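Local coordinates for protein inorganic pyrophosphatase (Shewanella sp. AS-11, PDB 6LL8) that probably catalyses the metal-dependent hydrolysis of diphosphate to two phosphates, working as a family II inorganic pyrophosphatase with manganese or magnesium in its active site, at residues A[36-39]-A[40-43]; A[25-29]-A[30-34]; A[59-62]-A[63-66]. All coordinates share one frame; numbering follows the deposited sequence. Where two conformers were deposited one is given.

Contact 1 (A[36-39]-A[40-43]); sequences AARL and GELS
Arg38, the last residue of strand 34-38, reaches forward over the turn that follows and grips both Gly40 and Glu41. Its CB lies at the margin of the contact, Arg38 CB being 3.8 Å from Gly40 O. The first torsion, chi1 62°, sets CG between the backbone N and the carbonyl carbon, and from there the chain runs extended to NE, passing over the Gly40 carbonyl. Arg38 CD comes within 3.3 Å of Gly40 O and, in the Leu42 conformer described, also rests against the Leu42 CD1 methyl. NE donates instead to the backbone O of Pro58, while Ile17 of helix 14-29 packs on the side chain. At the tip, NH1 serves two acceptors. Arg38 NH1 donates to Gly40 O at 2.9 Å, with that oxygen close to the guanidinium plane although the nitrogen itself stands above the carbonyl plane. A second bond runs from Arg38 NH1 to Glu41 OE1 at 3.1 Å and forms a salt bridge; NH1 stands above the carboxylate plane, and the guanidinium and carboxylate planes are 36° apart. Arg38 NH2 donates to a water, which donates in turn to Glu41 OE1, bridging the pair a second time. A leucine in place of Arg38 would probably leave Gly40 O without this donor and the Glu41 carboxylate without its countercharge, and the turn freer to shift. The site joins the end of a strand in the DHH domain to the approach to helix 44-53, where Ser43 is the N-cap. Chemically, one cation holds a backbone carbonyl and a carboxylate together, and the opposite charge of Glu41 probably strengthens its bond from NH1 beyond what the neutral Gly40 carbonyl offers.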
loop_
_atom_site.group_PDB
_atom_site.type_symbol
_atom_site.label_atom_id
_atom_site.label_comp_id
_atom_site.label_asym_id
_atom_site.label_seq_id
_atom_site.Cartn_x
_atom_site.Cartn_y
_atom_site.Cartn_z
ATOM N N ALA A 36 4.783 11.114 -13.374
ATOM C CA ALA A 36 4.414 10.516 -12.081
ATOM C C ALA A 36 3.439 11.413 -11.338
ATOM O O ALA A 36 3.619 12.645 -11.302
ATOM C CB ALA A 36 5.623 10.274 -11.238
ATOM N N ALA A 37 2.428 10.843 -10.726
ATOM C CA ALA A 37 1.454 11.619 -9.973
ATOM C C ALA A 37 1.095 10.898 -8.683
ATOM O O ALA A 37 1.441 9.723 -8.477
ATOM C CB ALA A 37 0.243 11.928 -10.807
ATOM N N ARG A 38 0.366 11.602 -7.840
ATOM C CA ARG A 38 -0.123 11.075 -6.567
ATOM C C ARG A 38 -1.535 11.595 -6.288
ATOM O O ARG A 38 -1.861 12.727 -6.659
ATOM C CB ARG A 38 0.796 11.416 -5.407
ATOM C CG ARG A 38 0.965 12.901 -5.135
ATOM C CD ARG A 38 2.060 13.168 -4.119
ATOM N NE ARG A 38 2.394 14.577 -4.069
ATOM C CZ ARG A 38 1.900 15.485 -3.248
ATOM N NH1 ARG A 38 1.035 15.169 -2.313
ATOM N NH2 ARG A 38 2.336 16.726 -3.351
ATOM N N LEU A 39 -2.305 10.795 -5.575
ATOM C CA LEU A 39 -3.704 11.107 -5.204
ATOM C C LEU A 39 -3.829 11.644 -3.790
ATOM O O LEU A 39 -4.950 11.885 -3.364
ATOM C CB LEU A 39 -4.539 9.854 -5.335
ATOM C CG LEU A 39 -4.830 9.406 -6.749
ATOM C CD1 LEU A 39 -5.442 8.005 -6.820
ATOM C CD2 LEU A 39 -5.758 10.394 -7.440
ATOM N N GLY A 40 -2.740 11.803 -3.072
ATOM C CA GLY A 40 -2.786 12.287 -1.693
ATOM C C GLY A 40 -1.430 12.754 -1.254
ATOM O O GLY A 40 -0.464 12.694 -2.008
ATOM N N GLU A 41 -1.383 13.201 -0.014
ATOM C CA GLU A 41 -0.141 13.599 0.657
ATOM C C GLU A 41 0.711 12.375 0.954
ATOM O O GLU A 41 0.249 11.241 0.935
ATOM C CB GLU A 41 -0.459 14.357 1.946
ATOM C CG GLU A 41 -1.280 15.617 1.698
ATOM C CD GLU A 41 -0.793 16.822 0.858
ATOM O OE1 GLU A 41 0.284 16.828 0.171
ATOM O OE2 GLU A 41 -1.544 17.815 0.869
ATOM N N LEU A 42 1.984 12.641 1.156
ATOM C CA LEU A 42 2.932 11.585 1.538
ATOM C C LEU A 42 2.858 11.281 3.028
ATOM O O LEU A 42 2.680 12.168 3.850
ATOM C CB LEU A 42 4.346 11.995 1.158
ATOM C CG LEU A 42 4.782 11.515 -0.217
ATOM C CD1 LEU A 42 3.891 12.106 -1.298
ATOM C CD2 LEU A 42 6.247 11.874 -0.408
ATOM N N SER A 43 3.023 10.009 3.338
ATOM C CA SER A 43 3.266 9.581 4.714
ATOM C C SER A 43 4.638 10.055 5.181
ATOM O O SER A 43 5.526 10.345 4.364
ATOM C CB SER A 43 3.205 8.085 4.819
ATOM O OG SER A 43 4.342 7.524 4.171
HETATM O O HOH W 1 1.013 18.575 -1.618
#

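Contact 2 (A[25-29]-A[30-34]); sequences YLKNQ and IGEPA
The amide of Asn28 meets the backbone of Ala34 through two hydrogen bonds, beside a Schellman motif that ends helix 14-29. At its edge, Asn28 ND2 donates to Ala34 O at 2.9 Å, and this acceptor lies nearly in the amide plane. The other end of the group is met differently: Ala34 N reaches Asn28 OD1 from above the carbonyl plane, also at 2.9 Å. With both ends held, the amide cannot easily flip, and CG sits beside the backbone N (chi1 -72°), which brings it to the backbone of Ala34. The second flat group, the Tyr25 ring, has Gln29 CG over one face, 3.4 Å above the plane and displaced toward the rim; Tyr125 of helix 117-128 also touches this tyrosine.

In the Schellman motif itself, Glu32 N donates to Lys27 O and Gly31 N to Asn28 O. Gly31 is the C-prime residue, its positive phi of 75° turning the chain out of the helix. Ile30 leaves helical geometry, yet its N still reaches Leu26 O, and its CG2 methyl packs loosely on Leu26 CD1.

Lys27 bends at chi2 and runs across Glu32, with Lys27 CB packed on Ala34 CB at 3.6 Å. Met4 of strand 4-7 touches all three residues. The lysine ends in a salt bridge, Lys27 NZ meeting Glu32 OE1 on the syn side at 2.8 Å.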
loop_
_atom_site.group_PDB
_atom_site.type_symbol
_atom_site.label_atom_id
_atom_site.label_comp_id
_atom_site.label_asym_id
_atom_site.label_seq_id
_atom_site.Cartn_x
_atom_site.Cartn_y
_atom_site.Cartn_z
ATOM N N TYR A 25 9.950 7.204 -15.029
ATOM C CA TYR A 25 11.320 7.348 -15.563
ATOM C C TYR A 25 11.521 6.335 -16.671
ATOM O O TYR A 25 12.036 6.649 -17.755
ATOM C CB TYR A 25 12.344 7.185 -14.449
ATOM C CG TYR A 25 13.768 7.261 -14.964
ATOM C CD1 TYR A 25 14.392 8.468 -15.179
ATOM C CD2 TYR A 25 14.452 6.120 -15.297
ATOM C CE1 TYR A 25 15.682 8.491 -15.678
ATOM C CE2 TYR A 25 15.718 6.121 -15.845
ATOM C CZ TYR A 25 16.346 7.328 -16.021
ATOM O OH TYR A 25 17.623 7.375 -16.555
ATOM N N LEU A 26 11.180 5.073 -16.419
ATOM C CA LEU A 26 11.358 3.994 -17.415
ATOM C C LEU A 26 10.580 4.337 -18.685
ATOM O O LEU A 26 11.154 4.231 -19.789
ATOM C CB LEU A 26 10.851 2.686 -16.817
ATOM C CG LEU A 26 10.809 1.503 -17.781
ATOM C CD1 LEU A 26 12.171 1.230 -18.405
ATOM C CD2 LEU A 26 10.268 0.290 -17.089
ATOM N N LYS A 27 9.326 4.731 -18.588
ATOM C CA LYS A 27 8.514 5.069 -19.768
ATOM C C LYS A 27 9.183 6.204 -20.548
ATOM O O LYS A 27 9.295 6.113 -21.779
ATOM C CB LYS A 27 7.105 5.449 -19.329
ATOM C CG LYS A 27 6.251 4.265 -18.948
ATOM C CD LYS A 27 5.977 3.344 -20.093
ATOM C CE LYS A 27 4.772 2.467 -19.875
ATOM N NZ LYS A 27 4.493 1.646 -21.050
ATOM N N ASN A 28 9.621 7.243 -19.881
ATOM C CA ASN A 28 10.292 8.338 -20.611
ATOM C C ASN A 28 11.553 7.820 -21.301
ATOM O O ASN A 28 11.843 8.257 -22.420
ATOM C CB ASN A 28 10.553 9.523 -19.696
ATOM C CG ASN A 28 9.266 10.253 -19.373
ATOM O OD1 ASN A 28 8.513 10.594 -20.280
ATOM N ND2 ASN A 28 9.009 10.519 -18.104
ATOM N N GLN A 29 12.300 6.944 -20.682
ATOM C CA GLN A 29 13.548 6.436 -21.285
ATOM C C GLN A 29 13.238 5.638 -22.543
ATOM O O GLN A 29 14.137 5.585 -23.416
ATOM C CB GLN A 29 14.365 5.604 -20.307
ATOM C CG GLN A 29 15.026 6.405 -19.199
ATOM C CD GLN A 29 15.986 7.479 -19.666
ATOM O OE1 GLN A 29 17.010 7.136 -20.266
ATOM N NE2 GLN A 29 15.515 8.714 -19.597
ATOM N N ILE A 30 12.085 5.010 -22.649
ATOM C CA ILE A 30 11.736 4.197 -23.839
ATOM C C ILE A 30 10.869 5.022 -24.798
ATOM O O ILE A 30 10.292 4.470 -25.726
ATOM C CB ILE A 30 11.135 2.825 -23.477
ATOM C CG1 ILE A 30 9.769 2.939 -22.803
ATOM C CG2 ILE A 30 12.145 2.053 -22.662
ATOM C CD1 ILE A 30 9.078 1.618 -22.492
ATOM N N GLY A 31 10.828 6.334 -24.621
ATOM C CA GLY A 31 10.144 7.196 -25.600
ATOM C C GLY A 31 8.634 7.150 -25.516
ATOM O O GLY A 31 7.961 7.400 -26.512
ATOM N N GLU A 32 8.105 6.944 -24.321
ATOM C CA GLU A 32 6.650 6.888 -24.035
ATOM C C GLU A 32 6.367 7.936 -22.973
ATOM O O GLU A 32 6.488 7.691 -21.782
ATOM C CB GLU A 32 6.265 5.493 -23.570
ATOM C CG GLU A 32 6.469 4.455 -24.648
ATOM C CD GLU A 32 6.065 3.047 -24.262
ATOM O OE1 GLU A 32 5.151 2.907 -23.462
ATOM O OE2 GLU A 32 6.690 2.112 -24.796
ATOM N N PRO A 33 6.071 9.177 -23.372
ATOM C CA PRO A 33 5.979 10.291 -22.435
ATOM C C PRO A 33 5.100 9.963 -21.226
ATOM O O PRO A 33 3.959 9.520 -21.377
ATOM C CB PRO A 33 5.416 11.416 -23.299
ATOM C CG PRO A 33 6.047 11.128 -24.634
ATOM C CD PRO A 33 5.985 9.637 -24.769
ATOM N N ALA A 34 5.626 10.267 -20.048
ATOM C CA ALA A 34 4.980 9.894 -18.783
ATOM C C ALA A 34 5.233 10.945 -17.719
ATOM O O ALA A 34 6.312 11.576 -17.695
ATOM C CB ALA A 34 5.457 8.537 -18.313
#

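Contact 3 (A[59-62]-A[63-66]); sequences EYKT and SYAG
Lys61 lays its aliphatic chain over one face of the Tyr64 ring, three residues further on. Because CG stands opposite the backbone N across the CA-CB bond (chi1 179°) and the next two torsions are extended, the methylenes pass along the ring instead of curling back to the strand. Lys61 CG makes a CH-pi contact, 4.1 Å from the centroid of the Tyr64 ring. CE also lies on this face, displaced toward the rim. The one bend comes at chi4, 58°, and it turns NZ onto the backbone: Lys61 NZ donates to Ser63 O at 2.8 Å, approaching almost straight beyond the carbonyl bond. That ammonium is too distant from the Tyr64 ring for more than a weak cation-pi attraction, and Lys61 has another cation-pi partner in Tyr5.

The phenol ties back to the loop backbone. Tyr64 OH donates to Lys61 O at 2.7 Å, standing above the carbonyl plane, and Lys61 CB lies 3.4 Å from the same Tyr64 OH. Lysine and tyrosine thus each bond to a backbone carbonyl of the loop, while the ring lies against the lysine chain; Val7, Ala37 and Leu39 touch the tyrosine. Asp83 takes hydrogen bonds from Tyr64 N and, in the Ser63 conformer given, from Ser63 OG.

The loop leaves edge strand 59-60 and leads, with no helix between, to strand 68-72: the jump across strand 4-7 by which a Rossmann-like parallel sheet, of strand order 3-2-1-4-5-6 in this DHH domain, changes the direction in which strands are added.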
loop_
_atom_site.group_PDB
_atom_site.type_symbol
_atom_site.label_atom_id
_atom_site.label_comp_id
_atom_site.label_asym_id
_atom_site.label_seq_id
_atom_site.Cartn_x
_atom_site.Cartn_y
_atom_site.Cartn_z
ATOM N N GLU A 59 3.626 15.098 -8.790
ATOM C CA GLU A 59 2.486 16.019 -8.949
ATOM C C GLU A 59 1.252 15.483 -8.239
ATOM O O GLU A 59 0.816 14.354 -8.490
ATOM C CB GLU A 59 2.220 16.147 -10.451
ATOM C CG GLU A 59 1.044 17.074 -10.750
ATOM C CD GLU A 59 0.725 17.216 -12.227
ATOM O OE1 GLU A 59 1.598 16.961 -13.058
ATOM O OE2 GLU A 59 -0.409 17.647 -12.494
ATOM N N TYR A 60 0.634 16.326 -7.443
ATOM C CA TYR A 60 -0.661 16.006 -6.814
ATOM C C TYR A 60 -1.760 16.288 -7.825
ATOM O O TYR A 60 -1.895 17.423 -8.292
ATOM C CB TYR A 60 -0.916 16.853 -5.574
ATOM C CG TYR A 60 -2.302 16.727 -5.001
ATOM C CD1 TYR A 60 -2.670 15.591 -4.303
ATOM C CD2 TYR A 60 -3.221 17.758 -5.091
ATOM C CE1 TYR A 60 -3.930 15.464 -3.748
ATOM C CE2 TYR A 60 -4.480 17.653 -4.530
ATOM C CZ TYR A 60 -4.836 16.497 -3.862
ATOM O OH TYR A 60 -6.068 16.384 -3.292
ATOM N N LYS A 61 -2.505 15.274 -8.193
ATOM C CA LYS A 61 -3.498 15.374 -9.260
ATOM C C LYS A 61 -4.618 14.412 -8.948
ATOM O O LYS A 61 -4.342 13.245 -8.653
ATOM C CB LYS A 61 -2.871 15.068 -10.615
ATOM C CG LYS A 61 -3.834 15.135 -11.780
ATOM C CD LYS A 61 -3.154 15.029 -13.107
ATOM C CE LYS A 61 -4.096 15.022 -14.291
ATOM N NZ LYS A 61 -4.944 16.225 -14.344
ATOM N N THR A 62 -5.857 14.892 -8.974
ATOM C CA THR A 62 -7.012 14.057 -8.584
ATOM C C THR A 62 -7.969 13.791 -9.749
ATOM O O THR A 62 -8.754 12.825 -9.621
ATOM C CB THR A 62 -7.708 14.625 -7.361
ATOM O OG1 THR A 62 -8.090 15.961 -7.619
ATOM C CG2 THR A 62 -6.809 14.559 -6.155
ATOM N N SER A 63 -7.961 14.577 -10.801
ATOM C CA SER A 63 -8.872 14.337 -11.939
ATOM C C SER A 63 -8.068 13.913 -13.156
ATOM O O SER A 63 -7.075 14.550 -13.534
ATOM C CB SER A 63 -9.748 15.485 -12.227
ATOM O OG SER A 63 -10.275 15.358 -13.531
ATOM N N TYR A 64 -8.526 12.828 -13.734
ATOM C CA TYR A 64 -7.817 12.188 -14.853
ATOM C C TYR A 64 -8.735 11.934 -16.040
ATOM O O TYR A 64 -8.308 11.299 -17.007
ATOM C CB TYR A 64 -7.194 10.854 -14.416
ATOM C CG TYR A 64 -6.105 11.057 -13.408
ATOM C CD1 TYR A 64 -6.421 11.262 -12.087
ATOM C CD2 TYR A 64 -4.765 11.080 -13.767
ATOM C CE1 TYR A 64 -5.450 11.471 -11.141
ATOM C CE2 TYR A 64 -3.777 11.279 -12.820
ATOM C CZ TYR A 64 -4.113 11.457 -11.498
ATOM O OH TYR A 64 -3.142 11.670 -10.560
ATOM N N ALA A 65 -9.946 12.480 -16.054
ATOM C CA ALA A 65 -10.812 12.305 -17.227
ATOM C C ALA A 65 -10.061 12.758 -18.480
ATOM O O ALA A 65 -9.428 13.837 -18.475
ATOM C CB ALA A 65 -12.078 13.094 -17.088
ATOM N N GLY A 66 -10.155 11.982 -19.557
ATOM C CA GLY A 66 -9.526 12.324 -20.833
ATOM C C GLY A 66 -8.054 11.963 -20.910
ATOM O O GLY A 66 -7.459 12.150 -21.969
#

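In the fold
All three contacts belong to the DHH domain, and in chain order contact 2 comes first, then contact 1, then contact 3. Contact 2 marks the passage from helix 14-29 to strand 34-38, and contact 1 the opposite end of that strand, with centres 20 Å apart. Contact 3 begins on neighbouring strand 59-60, and its centre lies 11 Å from that of contact 1; there Arg38 N to Glu59 O and Arg38 O to Lys61 N are probable hydrogen bonds that pair the strands. Contacts 2 and 3 do not touch. Contact 1 comes nearest the active site, the side chain of Leu42 about 9 Å from a bound magnesium ion; contact 3 is somewhat further off, and contact 2 is far from it.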